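Local coordinates for deoxyhypusine hydroxylase (Homo sapiens, PDB 4D50), which catalyses the hydroxylation of deoxyhypusine on the translation factor eIF5A, using a diiron centre, the second and last step of hypusine formation, at residues A[179-182]-A[183-187]; A[267-271]-A[272-276]. One frame throughout, in Å; residues are numbered along the deposited sequence.

In the fold
Of the two contacts, contact 1 comes first along the chain; it lies within helix 177-190, where residues 179-182 meet 183-187 through successive turns, closing no loop. Its side chains pack on helices 163-171, 193-201 and 208-221. Much further on, contact 2 closes the loop that leads from helix 257-265 into helix 272-289, the last helix of the model, and ties that junction to helix 241-254. The two contacts follow in series, neither nested nor crossing, with centres 30 Å apart and nearest atoms about 16 Å apart. Both lie near the diiron site of this HEAT-repeat protein: Tyr181 is near His212 at one iron, Val273 near His245 at the other.

Contact 1: A[179-182]-A[183-187]; sequences ERYR and AMFAL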
ATOM      1  N   GLU A 179     -11.743 -11.920   6.657  1.00 13.09           N
ATOM      2  CA  GLU A 179     -11.261 -12.759   7.758  1.00 13.88           C
ATOM      3  C   GLU A 179      -9.812 -13.228   7.443  1.00 10.80           C
ATOM      4  O   GLU A 179      -8.960 -13.338   8.353  1.00  8.47           O
ATOM      5  CB  GLU A 179     -12.208 -13.928   7.940  1.00 16.99           C
ATOM      6  CG  GLU A 179     -13.397 -13.717   8.855  1.00 23.02           C
ATOM      7  CD  GLU A 179     -14.445 -12.693   8.400  1.00 30.45           C
ATOM      8  OE1 GLU A 179     -14.417 -12.216   7.239  1.00 36.13           O
ATOM      9  OE2 GLU A 179     -15.324 -12.371   9.247  1.00 39.44           O
ATOM     10  N   ARG A 180      -9.555 -13.474   6.161  1.00 11.11           N
ATOM     11  CA  ARG A 180      -8.260 -13.901   5.704  1.00 10.86           C
ATOM     12  C   ARG A 180      -7.269 -12.772   5.933  1.00 10.00           C
ATOM     13  O   ARG A 180      -6.122 -13.051   6.278  1.00 11.12           O
ATOM     14  CB  ARG A 180      -8.272 -14.335   4.228  1.00 11.20           C
ATOM     15  CG  ARG A 180      -9.269 -15.416   4.011  1.00 12.36           C
ATOM     16  CD  ARG A 180      -9.250 -15.910   2.581  1.00 12.25           C
ATOM     17  NE  ARG A 180      -7.988 -16.524   2.182  1.00 12.68           N
ATOM     18  CZ  ARG A 180      -7.689 -16.841   0.909  1.00 14.61           C
ATOM     19  NH1 ARG A 180      -8.589 -16.656  -0.087  1.00 15.48           N
ATOM     20  NH2 ARG A 180      -6.543 -17.408   0.583  1.00 15.66           N
ATOM     21  N   TYR A 181      -7.658 -11.549   5.616  1.00  9.52           N
ATOM     22  CA  TYR A 181      -6.805 -10.385   5.874  1.00  9.43           C
ATOM     23  C   TYR A 181      -6.541 -10.206   7.342  1.00  8.14           C
ATOM     24  O   TYR A 181      -5.447  -9.795   7.800  1.00  8.64           O
ATOM     25  CB  TYR A 181      -7.433  -9.105   5.298  1.00  9.08           C
ATOM     26  CG  TYR A 181      -7.054  -8.772   3.881  1.00  8.58           C
ATOM     27  CD1 TYR A 181      -7.264  -9.683   2.851  1.00  9.80           C
ATOM     28  CD2 TYR A 181      -6.652  -7.519   3.551  1.00  8.66           C
ATOM     29  CE1 TYR A 181      -6.909  -9.403   1.554  1.00  9.99           C
ATOM     30  CE2 TYR A 181      -6.298  -7.229   2.230  1.00 10.52           C
ATOM     31  CZ  TYR A 181      -6.436  -8.171   1.250  1.00  9.94           C
ATOM     32  OH  TYR A 181      -6.137  -7.868  -0.095  1.00 11.60           O
ATOM     33  N   ARG A 182      -7.543 -10.499   8.182  1.00  8.71           N
ATOM     34  CA  ARG A 182      -7.276 -10.344   9.616  1.00  7.71           C
ATOM     35  C   ARG A 182      -6.157 -11.316  10.099  1.00  7.17           C
ATOM     36  O   ARG A 182      -5.339 -10.987  10.944  1.00  6.56           O
ATOM     37  CB  ARG A 182      -8.613 -10.611  10.402  1.00  7.44           C
ATOM     38  CG  ARG A 182      -9.635  -9.535  10.208  1.00  7.54           C
ATOM     39  CD  ARG A 182     -10.682  -9.481  11.322  1.00  7.72           C
ATOM     40  NE  ARG A 182     -10.092  -9.259  12.626  1.00  8.48           N
ATOM     41  CZ  ARG A 182     -10.788  -9.360  13.758  1.00 10.43           C
ATOM     42  NH1 ARG A 182     -12.077  -9.699  13.708  1.00 12.49           N
ATOM     43  NH2 ARG A 182     -10.181  -9.207  14.908  1.00 12.25           N
ATOM     44  N   ALA A 183      -6.143 -12.507   9.528  1.00  6.69           N
ATOM     45  CA  ALA A 183      -5.203 -13.565   9.903  1.00  6.25           C
ATOM     46  C   ALA A 183      -3.831 -13.153   9.338  1.00  6.52           C
ATOM     47  O   ALA A 183      -2.835 -13.327   9.997  1.00  6.43           O
ATOM     48  CB  ALA A 183      -5.642 -14.857   9.283  1.00  6.48           C
ATOM     49  N   MET A 184      -3.847 -12.473   8.228  1.00  7.65           N
ATOM     50  CA  MET A 184      -2.625 -11.988   7.545  1.00  6.68           C
ATOM     51  C   MET A 184      -1.940 -10.927   8.453  1.00  6.70           C
ATOM     52  O   MET A 184      -0.734 -10.999   8.709  1.00  5.98           O
ATOM     53  CB  MET A 184      -2.924 -11.356   6.174  1.00  8.12           C
ATOM     54  CG  MET A 184      -1.691 -11.157   5.311  1.00  8.16           C
ATOM     55  SD  MET A 184      -2.152 -10.096   3.884  1.00  9.06           S
ATOM     56  CE  MET A 184      -3.266 -11.114   2.988  1.00  7.70           C
ATOM     57  N   PHE A 185      -2.700  -9.958   8.967  1.00  7.36           N
ATOM     58  CA  PHE A 185      -2.128  -8.955   9.842  1.00  7.60           C
ATOM     59  C   PHE A 185      -1.745  -9.520  11.156  1.00  6.69           C
ATOM     60  O   PHE A 185      -0.710  -9.098  11.720  1.00  5.82           O
ATOM     61  CB  PHE A 185      -3.027  -7.706   9.959  1.00  8.50           C
ATOM     62  CG  PHE A 185      -3.090  -6.977   8.685  1.00 10.17           C
ATOM     63  CD1 PHE A 185      -1.961  -6.322   8.202  1.00 11.22           C
ATOM     64  CD2 PHE A 185      -4.239  -7.008   7.916  1.00 12.14           C
ATOM     65  CE1 PHE A 185      -1.968  -5.716   6.960  1.00 12.73           C
ATOM     66  CE2 PHE A 185      -4.194  -6.458   6.637  1.00 13.96           C
ATOM     67  CZ  PHE A 185      -3.045  -5.879   6.178  1.00 12.39           C
ATOM     68  N   ALA A 186      -2.498 -10.512  11.681  1.00  7.93           N
ATOM     69  CA  ALA A 186      -2.044 -11.203  12.911  1.00  7.71           C
ATOM     70  C   ALA A 186      -0.736 -11.966  12.739  1.00  7.64           C
ATOM     71  O   ALA A 186       0.084 -11.976  13.638  1.00  7.85           O
ATOM     72  CB  ALA A 186      -3.108 -12.163  13.416  1.00  7.53           C
ATOM     73  N   LEU A 187      -0.508 -12.470  11.567  1.00  9.08           N
ATOM     74  CA  LEU A 187       0.758 -13.231  11.229  1.00  9.24           C
ATOM     75  C   LEU A 187       1.911 -12.276  11.236  1.00  9.37           C
ATOM     76  O   LEU A 187       2.919 -12.557  11.804  1.00  9.68           O
ATOM     77  CB  LEU A 187       0.608 -13.972   9.932  1.00  9.70           C
ATOM     78  CG  LEU A 187      -0.140 -15.299  10.049  1.00  9.47           C
ATOM     79  CD1 LEU A 187      -0.647 -15.758   8.697  1.00  9.51           C
ATOM     80  CD2 LEU A 187       0.688 -16.336  10.723  1.00 10.33           C
TER
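Tyr181 and Met184 meet one turn apart on helix 177-190, in the third HEAT-like repeat, and form a Met-aromatic contact. Met184 SD stands 5.1 Å from the centroid of the Tyr181 ring, almost on the ring normal, while the methyl Met184 CE is offset toward the rim of the same face, 4.2 Å from Tyr181 CD1. With CG anti to the backbone N (chi1 -166°), Met184 leaves the helix nearly extended until the bend at its last torsion carries CE over the ring. Phe185 runs beside Tyr181 and points the same way; Phe185 CE2 touches Tyr181 CD2.

The backbone polar groups are satisfied chiefly by i to i+4 bonds. Tyr181 O takes the N-H of Phe185 N at 3.0 Å in a nearly straight bond (165°), and Arg182 O takes that of Ala186 N at the same length. Met184 N donates to Arg180 O. Ala183 N is shared: its main acceptor is Glu179 O at 3.2 Å, with a weak, strongly bent second bond to Arg180 O, which thus receives two N-H groups.

The charged ends find their partners elsewhere. Glu179 pairs with Arg132; the guanidinium of Arg180 bonds Leu170 O, forms a salt bridge with Glu173 and makes a cation-pi contact with Phe210; Arg182 donates to the carbonyls of Pro156 and Pro157. Tyr181 rests on helix 208-221 with its side chain about 5 Å from that of the iron ligand His212, consistent with a second-shell position. Besides accepting from Phe185 N, Tyr181 O has the ring carbon Phe185 CD2 packed close to it, 3.0 Å away.

Contact 2: A[267-271]-A[272-276]; sequences ADDPE and RVVRE
Arg275 lies along the backbone of Asp269 and Pro270, folded back from the first turn of helix 272-289. CG stands anti to the carbonyl carbon (chi1 -62°), and a bend at chi3 (-59°) turns the guanidinium toward the carbonyls of Asp269 and Pro270, which lie at its edge. NH1 appears to donate to Asp269 O, but that oxygen is modelled too close to Arg275 CG for the bond to be certain. Arg275 NH2 reaches Pro270 O through a water whose oxygen is 3.0 Å from NH2, and a second water joins Arg275 O to Ala267 O. One face of the guanidinium lies against Arg272 CA. Replacing Arg275 by an alanine is likely to remove the guanidinium's ties to the Asp269 and Pro270 carbonyls, direct or through water, and leave the loop less firmly joined to the helix.

Val274, the buried member, holds CG1 anti to its own N (chi1 176°), which sets Val274 CG1 3.8 Å from Asp269 CB and leaves Val274 CG2 for Glu271 CB at 3.9 Å. Arg272 NE donates to Glu276 OE2 at 2.9 Å, a salt bridge, with the oxygen in the guanidinium plane but the nitrogen well above the carboxylate plane; Asp55 is a further partner of Arg272.

Asp269 also has two roles: OD1 pairs with Arg244, while Asp269 OD2 accepts from Glu271 N at 3.0 Å, on the anti side but tilted from the carboxylate plane. Arg275 N bonds Glu271 O at 2.8 Å, the first i to i+4 bond of the helix. The Asp269 bond makes an Asx turn, which leads into the helix with Glu271 at the N-cap, at the junction between two helices of the HEAT-repeat fold.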
ATOM      1  N   ALA A 267      15.307  -4.514 -13.390  1.00 16.70           N
ATOM      2  CA  ALA A 267      15.246  -3.052 -13.615  1.00 15.31           C
ATOM      3  C   ALA A 267      14.910  -2.654 -15.059  1.00 15.63           C
ATOM      4  O   ALA A 267      14.487  -1.505 -15.279  1.00 14.92           O
ATOM      5  CB  ALA A 267      16.553  -2.413 -13.178  1.00 17.59           C
ATOM      6  N   ASP A 268      15.019  -3.593 -16.021  1.00 14.45           N
ATOM      7  CA  ASP A 268      14.574  -3.367 -17.407  1.00 16.94           C
ATOM      8  C   ASP A 268      13.319  -4.171 -17.797  1.00 17.06           C
ATOM      9  O   ASP A 268      12.993  -4.370 -18.973  1.00 18.33           O
ATOM     10  CB  ASP A 268      15.717  -3.652 -18.400  1.00 17.11           C
ATOM     11  CG  ASP A 268      16.508  -2.440 -18.798  1.00 18.69           C
ATOM     12  OD1 ASP A 268      16.152  -1.307 -18.410  1.00 20.53           O
ATOM     13  OD2 ASP A 268      17.492  -2.642 -19.562  1.00 18.92           O
ATOM     14  N   ASP A 269      12.529  -4.581 -16.788  1.00 17.78           N
ATOM     15  CA  ASP A 269      11.317  -5.357 -17.021  1.00 15.93           C
ATOM     16  C   ASP A 269      10.389  -4.627 -17.971  1.00 14.49           C
ATOM     17  O   ASP A 269      10.287  -3.431 -17.955  1.00 15.76           O
ATOM     18  CB  ASP A 269      10.549  -5.587 -15.677  1.00 13.97           C
ATOM     19  CG  ASP A 269       9.591  -6.716 -15.752  1.00 14.78           C
ATOM     20  OD1 ASP A 269      10.049  -7.905 -15.720  1.00 15.06           O
ATOM     21  OD2 ASP A 269       8.358  -6.476 -15.906  1.00 14.80           O
ATOM     22  N   PRO A 270       9.645  -5.365 -18.776  1.00 16.83           N
ATOM     23  CA  PRO A 270       8.675  -4.679 -19.650  1.00 17.77           C
ATOM     24  C   PRO A 270       7.531  -3.963 -18.961  1.00 16.40           C
ATOM     25  O   PRO A 270       6.863  -3.165 -19.588  1.00 16.99           O
ATOM     26  CB  PRO A 270       8.163  -5.808 -20.570  1.00 17.97           C
ATOM     27  CG  PRO A 270       8.554  -7.093 -19.871  1.00 17.62           C
ATOM     28  CD  PRO A 270       9.735  -6.808 -19.020  1.00 16.47           C
ATOM     29  N   GLU A 271       7.227  -4.306 -17.709  1.00 15.35           N
ATOM     30  CA  GLU A 271       6.090  -3.714 -16.992  1.00 13.27           C
ATOM     31  C   GLU A 271       6.639  -2.490 -16.296  1.00 12.85           C
ATOM     32  O   GLU A 271       7.577  -2.548 -15.466  1.00 14.86           O
ATOM     33  CB  GLU A 271       5.517  -4.736 -16.004  1.00 14.96           C
ATOM     34  CG  GLU A 271       4.792  -5.866 -16.702  1.00 17.42           C
ATOM     35  CD  GLU A 271       3.487  -5.428 -17.326  1.00 18.81           C
ATOM     36  OE1 GLU A 271       2.941  -4.330 -16.960  1.00 24.37           O
ATOM     37  OE2 GLU A 271       3.008  -6.142 -18.210  1.00 24.83           O
ATOM     38  N   ARG A 272       6.130  -1.357 -16.718  1.00 11.34           N
ATOM     39  CA  ARG A 272       6.546  -0.085 -16.175  1.00 11.63           C
ATOM     40  C   ARG A 272       6.402  -0.046 -14.694  1.00 11.05           C
ATOM     41  O   ARG A 272       7.299   0.461 -14.028  1.00 12.32           O
ATOM     42  CB  ARG A 272       5.686   1.057 -16.763  1.00 11.53           C
ATOM     43  CG  ARG A 272       6.192   2.400 -16.296  1.00 11.42           C
ATOM     44  CD  ARG A 272       5.593   3.484 -17.182  1.00 12.08           C
ATOM     45  NE  ARG A 272       5.956   4.775 -16.678  1.00 11.16           N
ATOM     46  CZ  ARG A 272       5.485   5.929 -17.172  1.00 12.20           C
ATOM     47  NH1 ARG A 272       4.691   5.915 -18.214  1.00 12.88           N
ATOM     48  NH2 ARG A 272       5.839   7.068 -16.627  1.00 12.86           N
ATOM     49  N   VAL A 273       5.322  -0.594 -14.127  1.00 11.22           N
ATOM     50  CA  VAL A 273       5.150  -0.542 -12.688  0.50 11.83           C
ATOM     51  C   VAL A 273       6.271  -1.344 -11.957  1.00 11.15           C
ATOM     52  O   VAL A 273       6.777  -0.944 -10.895  1.00 11.54           O
ATOM     53  CB  VAL A 273       3.756  -1.036 -12.267  0.50 12.45           C
ATOM     54  CG1 VAL A 273       3.525  -0.723 -10.807  0.50 13.03           C
ATOM     55  CG2 VAL A 273       2.659  -0.376 -13.117  0.50 13.41           C
ATOM     56  N   VAL A 274       6.674  -2.458 -12.540  1.00 11.54           N
ATOM     57  CA  VAL A 274       7.776  -3.247 -12.043  1.00 10.82           C
ATOM     58  C   VAL A 274       9.143  -2.598 -12.215  1.00 10.00           C
ATOM     59  O   VAL A 274       9.916  -2.479 -11.228  1.00  9.12           O
ATOM     60  CB  VAL A 274       7.775  -4.675 -12.678  1.00 11.48           C
ATOM     61  CG1 VAL A 274       9.003  -5.471 -12.216  1.00 12.02           C
ATOM     62  CG2 VAL A 274       6.482  -5.383 -12.283  1.00 11.53           C
ATOM     63  N   ARG A 275       9.467  -2.101 -13.388  1.00  9.96           N
ATOM     64  CA  ARG A 275      10.694  -1.283 -13.522  1.00 10.79           C
ATOM     65  C   ARG A 275      10.821  -0.161 -12.538  1.00 10.30           C
ATOM     66  O   ARG A 275      11.883   0.084 -11.952  1.00 10.76           O
ATOM     67  CB  ARG A 275      10.870  -0.688 -14.946  1.00 12.86           C
ATOM     68  CG  ARG A 275      11.022  -1.648 -16.096  1.00 15.67           C
ATOM     69  CD  ARG A 275      11.410  -0.789 -17.316  1.00 16.13           C
ATOM     70  NE  ARG A 275      10.479   0.278 -17.712  1.00 15.67           N
ATOM     71  CZ  ARG A 275       9.414   0.083 -18.499  1.00 15.50           C
ATOM     72  NH1 ARG A 275       9.059  -1.150 -18.835  1.00 17.12           N
ATOM     73  NH2 ARG A 275       8.622   1.078 -18.873  1.00 15.06           N
ATOM     74  N   GLU A 276       9.742   0.618 -12.389  1.00 10.05           N
ATOM     75  CA  GLU A 276       9.842   1.788 -11.516  1.00 10.45           C
ATOM     76  C   GLU A 276       9.957   1.425 -10.078  1.00  9.88           C
ATOM     77  O   GLU A 276      10.692   2.109  -9.343  1.00  9.56           O
ATOM     78  CB  GLU A 276       8.638   2.680 -11.736  1.00 10.37           C
ATOM     79  CG  GLU A 276       8.695   3.379 -13.053  1.00 11.26           C
ATOM     80  CD  GLU A 276       7.497   4.302 -13.314  1.00 13.16           C
ATOM     81  OE1 GLU A 276       6.467   4.377 -12.552  1.00 14.17           O
ATOM     82  OE2 GLU A 276       7.632   4.995 -14.371  1.00 12.73           O
TER
HETATM   83  O   HOH W   1      14.460   0.265 -13.095  1.00 23.76           O
HETATM   84  O   HOH W   2       4.267  -1.188 -19.065  1.00 23.23           O
HETATM   85  O   HOH W   3       6.596  -0.100 -20.752  1.00 24.05           O